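Local coordinates for extrinsic protein in photosystem II (Chaetoceros gracilis, PDB 4K7B), which probably serves as an extrinsic subunit bound to photosystem II in a marine centric diatom, this piece holding its PsbQ-like helical domain, at residues N40-F45 and N65-A70; K54-A59 and A88-R93; A85-A88 and R93-P96. All coordinates share one frame; numbering follows the deposited sequence. Where two conformers were deposited one is given.

Contact 1 (N40-F45 and N65-A70); sequences NAFILF and NEIFKA. With SO4 (sulfate ion), chain C.
F42 presents one face of its ring to the edge of F68, an edge-to-face (T-shaped) pair with ring centroids 5.9 Å apart and planes at 88°. The nearest ring atoms are F42 CE2 and F68 CE2, at 4.2 Å. With CG beside the backbone N (chi1 -70°), the F42 ring reaches across from helix 39-49 to helix 54-73. There a second neighbour waits one residue back: the CD1 methyl of I67 meets the ring obliquely, 3.7 Å from F42 CE1. The same I67 methyl is 4.1 Å from F42 CZ, so it sits by the CE1-CZ side of the ring.

Y86 of helix 76-89 and L23 also touch F42, so the ring serves several elements of a PsbQ-like helical bundle. Near the start of helix 39-49, the exposed N40 donates from ND2 to O3 of a sulfate at 3.0 Å, with an N-H...O angle of 155°; R19 binds the same ion, which probably came from the crystallisation liquor. Between the helices themselves no hydrogen bond forms: the edge of one ring, the face of another and a methyl carry this part of the interface, so the fit here probably depends on the shapes of apolar groups rather than on directional bonds.

Contact 2 (K54-A59 and A88-R93); sequences KAKKNA and AANEIR
K56 reaches out of helix 54-73 toward the end of helix 76-89, and its path is bent before it is straight. From CB, which does not itself head for the other segment, CG lies beside the backbone N (chi1 -80°). The chain folds at chi2 and again at chi3, where -91° falls away from a staggered value. CD and CE then run out in an extended last step, carrying NZ to 2.8 Å from A89 O. The carbonyl of A89 points at the ammonium group. Y50 touches the K56 side chain, and a glycerol, probably left from crystallisation, lies close by.

The peptide that K56 approaches sits where helix 76-89 stops. The ending is a Schellman motif: E91 is its C-prime residue, with a positive phi of 57°; I92 N reaches back to M87 O, while E91 N makes a weak, longer bond to A88 O. Such a turn leaves late carbonyls of the helix without their usual helical partners, and a lysine amine suits the partial negative charge expected there.

Beside this charged approach runs a water-mediated link. One water donates to K56 O and to N90 OD1, each at 2.7 Å, tying the backbone of one helix to a side chain just past the end of the other. N90 is buried, and both ends of its amide are engaged: OD1 also takes a hydrogen bond from Y50 OH, and ND2 bonds to Q63 OE1 and to Y86 O. These partners fix the rotation of the amide and so aim OD1 at the water, while N90 O is bonded by R13 NH1.

Contact 3 (A85-A88 and R93-P96); sequences AYMA and RPLP
M87 lays its terminal methyl over the peptide that joins R93 to P94. CE stands above the face of that peptide, 3.8 Å from R93 C and likewise 3.8 Å from P94 N. The proline ring joins in less closely, its CG lying 4.3 Å from M87 CE. This is a contact of a methyl with a flat, polar but N-H-free surface: the nitrogen of P94 is tertiary and has no hydrogen to donate, so a thioether methyl can settle on it without burying a peptide N-H. R93 enters the contact through its backbone carbonyl carbon.

The shape of the methionine explains how CE arrives there. Its chain is extended at chi2 (-179°) and then bends at the sulfur (chi3 57°), which turns CE onto the peptide. The backbones themselves stay apart, with M87 CA and R93 CA, the nearest pair, separated by 6.8 Å.

In fold terms, the last turns of helix 76-89, part of the PsbQ-like helical bundle, are packed against the chain that has just left them. After the helix ends, residues 93-96 run on in an extended conformation as the start of the long loop toward helix 108-112.

Further out, M87 also touches A21 of helix 6-21 and I92. L95 packs on A21 as well, and on A22, so helix 6-21 contacts both the methionine and the departing loop. The preceding residue, Y86, turns its ring into the bundle, where it packs on Q63, T64 and I67 of helix 54-73, and its OH is hydrogen-bonded to N46 OD1.

In the fold
The chemistry follows burial. Contact 1 is buried and apolar; contacts 2 and 3 are partly buried, contact 2 lying farthest from the centre of the chain. Contact 2 mixes a charged amine with water and a buried amide, while contact 3 sets the methyl of a buried methionine against exposed loop residues. Contacts 1 and 2 share helix 54-73, whereas contacts 2 and 3 share helix 76-89 along with A88 and R93. Side chains join them directly. F45 CZ of contact 1 lies 3.6 Å from I92 CG1 of contact 2, and Y86 from 85-88 packs its CE2 3.6 Å from F42 CE1. I92 bridges onward, its CD1 3.8 Å from Y86 CE2.

Contact 1 (N40-F45 and N65-A70)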
ATOM      1  N   ASN A  40       8.167   0.808  -5.907  1.00 13.66           N
ATOM      2  CA  ASN A  40       8.802   2.071  -5.557  1.00 14.70           C
ATOM      3  C   ASN A  40       8.031   2.859  -4.504  1.00 12.40           C
ATOM      4  O   ASN A  40       8.634   3.578  -3.711  1.00 13.84           O
ATOM      5  CB  ASN A  40       9.074   2.930  -6.790  1.00 15.86           C
ATOM      6  CG  ASN A  40      10.171   2.351  -7.661  1.00 20.68           C
ATOM      7  OD1 ASN A  40      10.935   1.497  -7.219  1.00 22.33           O
ATOM      8  ND2 ASN A  40      10.250   2.805  -8.901  1.00 22.29           N
ATOM      9  N   ALA A  41       6.707   2.717  -4.487  1.00 12.53           N
ATOM     10  CA  ALA A  41       5.903   3.393  -3.474  1.00 11.99           C
ATOM     11  C   ALA A  41       6.219   2.785  -2.126  1.00 12.05           C
ATOM     12  O   ALA A  41       6.312   3.512  -1.123  1.00 10.94           O
ATOM     13  CB  ALA A  41       4.417   3.280  -3.776  1.00 12.52           C
ATOM     14  N   PHE A  42       6.395   1.466  -2.089  1.00 10.43           N
ATOM     15  CA  PHE A  42       6.820   0.871  -0.804  1.00 11.21           C
ATOM     16  C   PHE A  42       8.199   1.374  -0.355  1.00  9.83           C
ATOM     17  O   PHE A  42       8.386   1.772   0.819  1.00 10.60           O
ATOM     18  CB  PHE A  42       6.835  -0.659  -0.879  1.00 11.24           C
ATOM     19  CG  PHE A  42       5.471  -1.261  -0.967  1.00 10.91           C
ATOM     20  CD1 PHE A  42       4.721  -1.474   0.182  1.00 12.89           C
ATOM     21  CD2 PHE A  42       4.917  -1.579  -2.199  1.00 13.85           C
ATOM     22  CE1 PHE A  42       3.454  -2.009   0.108  1.00 13.18           C
ATOM     23  CE2 PHE A  42       3.654  -2.119  -2.279  1.00 12.85           C
ATOM     24  CZ  PHE A  42       2.917  -2.332  -1.121  1.00 11.29           C
ATOM     25  N   ILE A  43       9.156   1.354  -1.277  1.00 11.21           N
ATOM     26  CA  ILE A  43      10.514   1.792  -0.942  1.00 11.24           C
ATOM     27  C   ILE A  43      10.525   3.233  -0.419  1.00 10.67           C
ATOM     28  O   ILE A  43      11.118   3.537   0.626  1.00 12.24           O
ATOM     29  CB  ILE A  43      11.438   1.699  -2.154  1.00 12.86           C
ATOM     30  CG1 ILE A  43      11.567   0.245  -2.606  1.00 12.67           C
ATOM     31  CG2 ILE A  43      12.805   2.266  -1.819  1.00 14.61           C
ATOM     32  CD1 ILE A  43      12.267   0.090  -3.960  1.00 13.11           C
ATOM     33  N   LEU A  44       9.843   4.112  -1.149  1.00 11.64           N
ATOM     34  CA  LEU A  44       9.903   5.539  -0.871  1.00 10.68           C
ATOM     35  C   LEU A  44       9.017   5.946   0.309  1.00 10.72           C
ATOM     36  O   LEU A  44       9.322   6.917   1.008  1.00 11.94           O
ATOM     37  CB  LEU A  44       9.573   6.331  -2.133  1.00 10.49           C
ATOM     38  CG  LEU A  44      10.617   6.112  -3.229  1.00 14.32           C
ATOM     39  CD1 LEU A  44      10.169   6.739  -4.538  1.00 15.08           C
ATOM     40  CD2 LEU A  44      11.973   6.629  -2.797  1.00 17.66           C
ATOM     41  N   PHE A  45       7.940   5.199   0.556  1.00 10.32           N
ATOM     42  CA  PHE A  45       7.221   5.369   1.812  1.00 10.69           C
ATOM     43  C   PHE A  45       8.128   4.992   2.961  1.00 10.67           C
ATOM     44  O   PHE A  45       8.269   5.718   3.926  1.00 12.82           O
ATOM     45  CB  PHE A  45       5.949   4.523   1.906  1.00 10.00           C
ATOM     46  CG  PHE A  45       5.210   4.722   3.209  1.00  9.25           C
ATOM     47  CD1 PHE A  45       4.234   5.706   3.325  1.00 10.18           C
ATOM     48  CD2 PHE A  45       5.528   3.960   4.336  1.00 10.24           C
ATOM     49  CE1 PHE A  45       3.570   5.917   4.520  1.00 11.04           C
ATOM     50  CE2 PHE A  45       4.875   4.161   5.533  1.00 11.70           C
ATOM     51  CZ  PHE A  45       3.890   5.152   5.640  1.00 13.05           C
ATOM     52  N   ASN A  65       8.455  -7.014   2.775  1.00 11.73           N
ATOM     53  CA  ASN A  65       8.944  -8.324   2.372  1.00 11.62           C
ATOM     54  C   ASN A  65       7.860  -9.378   2.568  1.00 14.65           C
ATOM     55  O   ASN A  65       7.707 -10.281   1.747  1.00 14.33           O
ATOM     56  CB  ASN A  65      10.193  -8.725   3.149  1.00 12.51           C
ATOM     57  CG  ASN A  65      11.455  -7.997   2.681  1.00 13.15           C
ATOM     58  OD1 ASN A  65      11.525  -7.483   1.574  1.00 13.76           O
ATOM     59  ND2 ASN A  65      12.465  -7.957   3.544  1.00 17.69           N
ATOM     60  N   GLU A  66       7.102  -9.267   3.656  1.00 14.27           N
ATOM     61  CA  GLU A  66       6.017 -10.214   3.902  0.50 15.99           C
ATOM     62  C   GLU A  66       4.949 -10.156   2.810  1.00 14.72           C
ATOM     63  O   GLU A  66       4.460 -11.211   2.337  1.00 14.63           O
ATOM     64  CB  GLU A  66       5.382  -9.964   5.270  0.50 18.51           C
ATOM     65  CG  GLU A  66       4.557 -11.127   5.768  0.50 16.02           C
ATOM     66  CD  GLU A  66       5.410 -12.339   6.092  0.50 26.68           C
ATOM     67  OE1 GLU A  66       4.908 -13.476   5.969  0.50 30.31           O
ATOM     68  OE2 GLU A  66       6.585 -12.151   6.466  0.50 28.55           O
ATOM     69  N   ILE A  67       4.573  -8.933   2.411  1.00 14.05           N
ATOM     70  CA  ILE A  67       3.656  -8.798   1.275  1.00 12.23           C
ATOM     71  C   ILE A  67       4.189  -9.534   0.045  1.00 13.46           C
ATOM     72  O   ILE A  67       3.456 -10.286  -0.615  1.00 13.74           O
ATOM     73  CB  ILE A  67       3.394  -7.325   0.919  1.00 11.89           C
ATOM     74  CG1 ILE A  67       2.644  -6.643   2.055  1.00 11.18           C
ATOM     75  CG2 ILE A  67       2.615  -7.210  -0.399  1.00 13.97           C
ATOM     76  CD1 ILE A  67       2.603  -5.144   1.902  1.00 11.98           C
ATOM     77  N   PHE A  68       5.463  -9.319  -0.271  1.00 12.02           N
ATOM     78  CA  PHE A  68       5.991  -9.965  -1.479  1.00 12.46           C
ATOM     79  C   PHE A  68       6.204 -11.495  -1.381  1.00 14.07           C
ATOM     80  O   PHE A  68       6.091 -12.203  -2.385  1.00 14.56           O
ATOM     81  CB  PHE A  68       7.188  -9.179  -2.031  1.00 12.29           C
ATOM     82  CG  PHE A  68       6.777  -7.915  -2.744  1.00 14.67           C
ATOM     83  CD1 PHE A  68       6.801  -7.855  -4.127  1.00 17.85           C
ATOM     84  CD2 PHE A  68       6.304  -6.819  -2.033  1.00 14.22           C
ATOM     85  CE1 PHE A  68       6.399  -6.716  -4.792  1.00 14.53           C
ATOM     86  CE2 PHE A  68       5.895  -5.672  -2.693  1.00 14.37           C
ATOM     87  CZ  PHE A  68       5.944  -5.625  -4.079  1.00 14.65           C
ATOM     88  N   LYS A  69       6.436 -11.998  -0.168  1.00 14.35           N
ATOM     89  CA  LYS A  69       6.510 -13.442   0.094  1.00 14.54           C
ATOM     90  C   LYS A  69       5.137 -14.048  -0.167  1.00 16.77           C
ATOM     91  O   LYS A  69       5.000 -15.111  -0.813  1.00 18.83           O
ATOM     92  CB  LYS A  69       6.926 -13.684   1.550  1.00 15.36           C
ATOM     93  CG  LYS A  69       7.037 -15.144   1.966  1.00 19.80           C
ATOM     94  CD  LYS A  69       7.548 -15.241   3.399  1.00 27.27           C
ATOM     95  CE  LYS A  69       7.837 -16.675   3.811  1.00 36.87           C
ATOM     96  NZ  LYS A  69       8.437 -16.735   5.174  1.00 42.30           N
ATOM     97  N   ALA A  70       4.111 -13.350   0.314  1.00 17.08           N
ATOM     98  CA  ALA A  70       2.746 -13.802   0.070  1.00 15.36           C
ATOM     99  C   ALA A  70       2.390 -13.774  -1.408  1.00 16.53           C
ATOM    100  O   ALA A  70       1.733 -14.692  -1.908  1.00 17.08           O
ATOM    101  CB  ALA A  70       1.757 -12.984   0.876  1.00 15.56           C
TER
HETATM  102  S   SO4 C 202       7.597   5.320  -9.923  1.00 36.94           S
HETATM  103  O1  SO4 C 202       7.191   6.507  -9.158  1.00 29.96           O
HETATM  104  O2  SO4 C 202       6.992   5.355 -11.253  1.00 39.24           O
HETATM  105  O3  SO4 C 202       9.057   5.329 -10.044  1.00 40.72           O
HETATM  106  O4  SO4 C 202       7.168   4.091  -9.249  1.00 27.70           O

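Contact 2 (K54-A59 and A88-R93)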
ATOM      1  N   LYS A  54      15.110   4.147  12.750  1.00 14.04           N
ATOM      2  CA  LYS A  54      15.546   2.901  12.131  1.00 14.65           C
ATOM      3  C   LYS A  54      14.683   1.709  12.518  1.00 13.60           C
ATOM      4  O   LYS A  54      14.516   0.785  11.730  1.00 13.08           O
ATOM      5  CB  LYS A  54      17.006   2.619  12.477  1.00 17.33           C
ATOM      6  CG  LYS A  54      17.975   3.590  11.815  1.00 21.35           C
ATOM      7  CD  LYS A  54      19.420   3.230  12.112  1.00 27.12           C
ATOM      8  CE  LYS A  54      20.379   4.137  11.357  1.00 35.89           C
ATOM      9  NZ  LYS A  54      21.785   3.900  11.771  1.00 42.22           N
ATOM     10  N   ALA A  55      14.142   1.713  13.727  1.00 15.76           N
ATOM     11  CA  ALA A  55      13.272   0.620  14.143  1.00 14.01           C
ATOM     12  C   ALA A  55      12.010   0.551  13.272  1.00 13.27           C
ATOM     13  O   ALA A  55      11.625  -0.522  12.782  1.00 14.93           O
ATOM     14  CB  ALA A  55      12.921   0.755  15.624  1.00 15.99           C
ATOM     15  N   LYS A  56      11.376   1.703  13.064  1.00 13.53           N
ATOM     16  CA  LYS A  56      10.167   1.747  12.248  1.00 12.23           C
ATOM     17  C   LYS A  56      10.458   1.418  10.792  1.00 14.55           C
ATOM     18  O   LYS A  56       9.684   0.716  10.138  1.00 16.33           O
ATOM     19  CB  LYS A  56       9.471   3.107  12.377  1.00 15.68           C
ATOM     20  CG  LYS A  56       8.653   3.237  13.642  1.00 23.48           C
ATOM     21  CD  LYS A  56       7.398   2.377  13.599  1.00 29.47           C
ATOM     22  CE  LYS A  56       6.196   3.129  13.040  1.00 35.06           C
ATOM     23  NZ  LYS A  56       4.974   2.283  13.047  1.00 30.82           N
ATOM     24  N   LYS A  57      11.576   1.927  10.275  1.00 13.69           N
ATOM     25  CA  LYS A  57      11.966   1.596   8.912  1.00 14.94           C
ATOM     26  C   LYS A  57      12.222   0.096   8.762  1.00 13.98           C
ATOM     27  O   LYS A  57      11.729  -0.519   7.826  1.00 13.69           O
ATOM     28  CB  LYS A  57      13.185   2.397   8.467  1.00 15.24           C
ATOM     29  CG  LYS A  57      13.469   2.250   6.973  1.00 16.61           C
ATOM     30  CD  LYS A  57      14.518   3.216   6.492  1.00 17.96           C
ATOM     31  CE  LYS A  57      14.831   2.989   5.012  1.00 20.18           C
ATOM     32  NZ  LYS A  57      15.924   3.874   4.545  1.00 26.14           N
ATOM     33  N   ASN A  58      12.976  -0.487   9.685  1.00 14.20           N
ATOM     34  CA  ASN A  58      13.263  -1.917   9.592  0.57 12.36           C
ATOM     35  C   ASN A  58      11.966  -2.731   9.639  1.00 18.08           C
ATOM     36  O   ASN A  58      11.825  -3.723   8.887  1.00 15.49           O
ATOM     37  CB  ASN A  58      14.236  -2.378  10.691  0.57 15.69           C
ATOM     38  CG  ASN A  58      15.710  -2.152  10.325  0.57 20.55           C
ATOM     39  OD1 ASN A  58      16.067  -1.967   9.163  0.57 22.60           O
ATOM     40  ND2 ASN A  58      16.574  -2.187  11.331  0.57 20.16           N
ATOM     41  N   ALA A  59      11.024  -2.309  10.484  1.00 15.10           N
ATOM     42  CA  ALA A  59       9.739  -2.998  10.576  1.00 12.34           C
ATOM     43  C   ALA A  59       8.967  -2.889   9.268  1.00 11.54           C
ATOM     44  O   ALA A  59       8.366  -3.862   8.807  1.00 13.50           O
ATOM     45  CB  ALA A  59       8.910  -2.438  11.718  1.00 17.09           C
ATOM     46  N   ALA A  88      -1.857  -0.960   8.584  1.00 15.36           N
ATOM     47  CA  ALA A  88      -2.217  -0.663   9.968  1.00 15.62           C
ATOM     48  C   ALA A  88      -0.987  -0.262  10.776  1.00 16.90           C
ATOM     49  O   ALA A  88      -1.030   0.697  11.551  1.00 19.93           O
ATOM     50  CB  ALA A  88      -2.901  -1.856  10.603  1.00 17.76           C
ATOM     51  N   ALA A  89       0.113  -0.981  10.580  1.00 16.35           N
ATOM     52  CA  ALA A  89       1.318  -0.734  11.367  1.00 15.63           C
ATOM     53  C   ALA A  89       1.950   0.607  11.030  1.00 16.86           C
ATOM     54  O   ALA A  89       2.664   1.191  11.843  1.00 20.34           O
ATOM     55  CB  ALA A  89       2.327  -1.860  11.162  1.00 14.82           C
ATOM     56  N   ASN A  90       1.687   1.093   9.827  1.00 14.49           N
ATOM     57  CA  ASN A  90       2.321   2.319   9.368  1.00 14.02           C
ATOM     58  C   ASN A  90       1.391   3.523   9.281  1.00 13.64           C
ATOM     59  O   ASN A  90       1.766   4.570   8.752  1.00 15.77           O
ATOM     60  CB  ASN A  90       3.039   2.059   8.050  1.00 14.67           C
ATOM     61  CG  ASN A  90       4.239   1.169   8.247  1.00 12.73           C
ATOM     62  OD1 ASN A  90       5.244   1.604   8.796  1.00 16.11           O
ATOM     63  ND2 ASN A  90       4.110  -0.097   7.878  1.00 14.35           N
ATOM     64  N   GLU A  91       0.185   3.356   9.822  1.00 13.83           N
ATOM     65  CA  GLU A  91      -0.817   4.421   9.860  1.00 15.04           C
ATOM     66  C   GLU A  91      -1.140   4.939   8.470  1.00 16.11           C
ATOM     67  O   GLU A  91      -1.356   6.140   8.274  1.00 19.76           O
ATOM     68  CB  GLU A  91      -0.391   5.570  10.787  1.00 15.92           C
ATOM     69  CG  GLU A  91      -0.348   5.190  12.254  1.00 25.40           C
ATOM     70  CD  GLU A  91      -0.511   6.399  13.157  1.00 35.95           C
ATOM     71  OE1 GLU A  91       0.028   7.476  12.817  1.00 32.00           O
ATOM     72  OE2 GLU A  91      -1.188   6.276  14.199  1.00 49.05           O
ATOM     73  N   ILE A  92      -1.152   4.032   7.499  1.00 13.14           N
ATOM     74  CA  ILE A  92      -1.622   4.390   6.170  1.00 12.94           C
ATOM     75  C   ILE A  92      -3.099   4.081   6.145  1.00 15.61           C
ATOM     76  O   ILE A  92      -3.505   2.936   6.336  1.00 16.79           O
ATOM     77  CB  ILE A  92      -0.916   3.587   5.067  1.00 12.80           C
ATOM     78  CG1 ILE A  92       0.601   3.772   5.151  1.00 14.25           C
ATOM     79  CG2 ILE A  92      -1.435   4.017   3.703  1.00 14.57           C
ATOM     80  CD1 ILE A  92       1.375   2.835   4.227  1.00 13.85           C
ATOM     81  N   ARG A  93      -3.911   5.114   5.941  1.00 15.31           N
ATOM     82  CA  ARG A  93      -5.346   4.949   6.009  1.00 15.93           C
ATOM     83  C   ARG A  93      -5.909   4.532   4.660  1.00 13.11           C
ATOM     84  O   ARG A  93      -5.401   4.940   3.624  1.00 16.50           O
ATOM     85  CB  ARG A  93      -5.987   6.244   6.512  1.00 15.85           C
ATOM     86  CG  ARG A  93      -5.518   6.578   7.929  1.00 19.14           C
ATOM     87  CD  ARG A  93      -6.094   7.874   8.463  1.00 33.42           C
ATOM     88  NE  ARG A  93      -5.872   7.973   9.902  1.00 46.48           N
ATOM     89  CZ  ARG A  93      -4.755   8.429  10.461  1.00 50.94           C
ATOM     90  NH1 ARG A  93      -3.750   8.842   9.699  1.00 51.85           N
ATOM     91  NH2 ARG A  93      -4.640   8.475  11.782  1.00 52.00           N
TER
HETATM   92  O   HOH W   1       6.975   0.501  10.552  1.00 20.33           O

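Contact 3 (A85-A88 and R93-P96)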
ATOM      1  N   ALA A  85      -1.809  -5.599   7.330  1.00 15.55           N
ATOM      2  CA  ALA A  85      -0.895  -5.450   8.466  1.00 16.64           C
ATOM      3  C   ALA A  85       0.084  -4.300   8.247  1.00 15.85           C
ATOM      4  O   ALA A  85       0.365  -3.522   9.170  1.00 17.13           O
ATOM      5  CB  ALA A  85      -0.142  -6.750   8.730  1.00 17.67           C
ATOM      6  N   TYR A  86       0.593  -4.191   7.023  1.00 12.84           N
ATOM      7  CA  TYR A  86       1.517  -3.122   6.664  1.00 13.65           C
ATOM      8  C   TYR A  86       0.835  -1.761   6.793  1.00 12.88           C
ATOM      9  O   TYR A  86       1.382  -0.822   7.386  1.00 13.60           O
ATOM     10  CB  TYR A  86       2.022  -3.338   5.236  1.00 13.36           C
ATOM     11  CG  TYR A  86       2.884  -2.229   4.678  1.00 12.83           C
ATOM     12  CD1 TYR A  86       4.205  -2.088   5.062  1.00 15.43           C
ATOM     13  CD2 TYR A  86       2.374  -1.330   3.748  1.00 14.95           C
ATOM     14  CE1 TYR A  86       5.001  -1.084   4.541  1.00 14.06           C
ATOM     15  CE2 TYR A  86       3.162  -0.313   3.227  1.00 17.10           C
ATOM     16  CZ  TYR A  86       4.476  -0.200   3.627  1.00 14.37           C
ATOM     17  OH  TYR A  86       5.275   0.790   3.113  1.00 13.83           O
ATOM     18  N   MET A  87      -0.365  -1.647   6.238  1.00 13.46           N
ATOM     19  CA  MET A  87      -1.065  -0.379   6.365  1.00 13.57           C
ATOM     20  C   MET A  87      -1.379   0.001   7.798  1.00 13.36           C
ATOM     21  O   MET A  87      -1.168   1.152   8.197  1.00 13.70           O
ATOM     22  CB  MET A  87      -2.305  -0.356   5.491  1.00 14.32           C
ATOM     23  CG  MET A  87      -1.909  -0.185   4.031  1.00 18.56           C
ATOM     24  SD  MET A  87      -3.296  -0.118   2.923  1.00 18.56           S
ATOM     25  CE  MET A  87      -4.227   1.247   3.610  1.00 11.47           C
ATOM     26  N   ALA A  88      -1.857  -0.960   8.584  1.00 15.36           N
ATOM     27  CA  ALA A  88      -2.217  -0.663   9.968  1.00 15.62           C
ATOM     28  C   ALA A  88      -0.987  -0.262  10.776  1.00 16.90           C
ATOM     29  O   ALA A  88      -1.030   0.697  11.551  1.00 19.93           O
ATOM     30  CB  ALA A  88      -2.901  -1.856  10.603  1.00 17.76           C
ATOM     31  N   ARG A  93      -3.911   5.114   5.941  1.00 15.31           N
ATOM     32  CA  ARG A  93      -5.346   4.949   6.009  1.00 15.93           C
ATOM     33  C   ARG A  93      -5.909   4.532   4.660  1.00 13.11           C
ATOM     34  O   ARG A  93      -5.401   4.940   3.624  1.00 16.50           O
ATOM     35  CB  ARG A  93      -5.987   6.244   6.512  1.00 15.85           C
ATOM     36  CG  ARG A  93      -5.518   6.578   7.929  1.00 19.14           C
ATOM     37  CD  ARG A  93      -6.094   7.874   8.463  1.00 33.42           C
ATOM     38  NE  ARG A  93      -5.872   7.973   9.902  1.00 46.48           N
ATOM     39  CZ  ARG A  93      -4.755   8.429  10.461  1.00 50.94           C
ATOM     40  NH1 ARG A  93      -3.750   8.842   9.699  1.00 51.85           N
ATOM     41  NH2 ARG A  93      -4.640   8.475  11.782  1.00 52.00           N
ATOM     42  N   PRO A  94      -6.939   3.683   4.664  1.00 15.01           N
ATOM     43  CA  PRO A  94      -7.571   3.341   3.389  1.00 15.34           C
ATOM     44  C   PRO A  94      -8.189   4.568   2.732  1.00 17.35           C
ATOM     45  O   PRO A  94      -8.395   5.596   3.381  1.00 16.44           O
ATOM     46  CB  PRO A  94      -8.662   2.348   3.788  1.00 20.81           C
ATOM     47  CG  PRO A  94      -8.230   1.814   5.119  1.00 26.13           C
ATOM     48  CD  PRO A  94      -7.539   2.949   5.794  1.00 19.31           C
ATOM     49  N   LEU A  95      -8.454   4.479   1.439  1.00 20.07           N
ATOM     50  CA  LEU A  95      -9.067   5.603   0.742  1.00 22.99           C
ATOM     51  C   LEU A  95     -10.600   5.554   0.875  1.00 27.38           C
ATOM     52  O   LEU A  95     -11.166   4.515   1.187  1.00 26.92           O
ATOM     53  CB  LEU A  95      -8.558   5.671  -0.705  1.00 21.55           C
ATOM     54  CG  LEU A  95      -7.106   6.179  -0.779  1.00 21.58           C
ATOM     55  CD1 LEU A  95      -6.446   5.845  -2.115  1.00 25.20           C
ATOM     56  CD2 LEU A  95      -7.024   7.682  -0.481  1.00 26.73           C
ATOM     57  N   PRO A  96     -11.273   6.709   0.715  1.00 29.52           N
ATOM     58  CA  PRO A  96     -12.730   6.702   0.921  1.00 39.77           C
ATOM     59  C   PRO A  96     -13.478   5.684   0.056  1.00 48.37           C
ATOM     60  O   PRO A  96     -13.333   5.674  -1.162  1.00 51.26           O
ATOM     61  CB  PRO A  96     -13.139   8.148   0.593  1.00 40.44           C
ATOM     62  CG  PRO A  96     -11.900   8.819   0.036  1.00 35.40           C
ATOM     63  CD  PRO A  96     -10.738   8.066   0.576  1.00 22.65           C
TER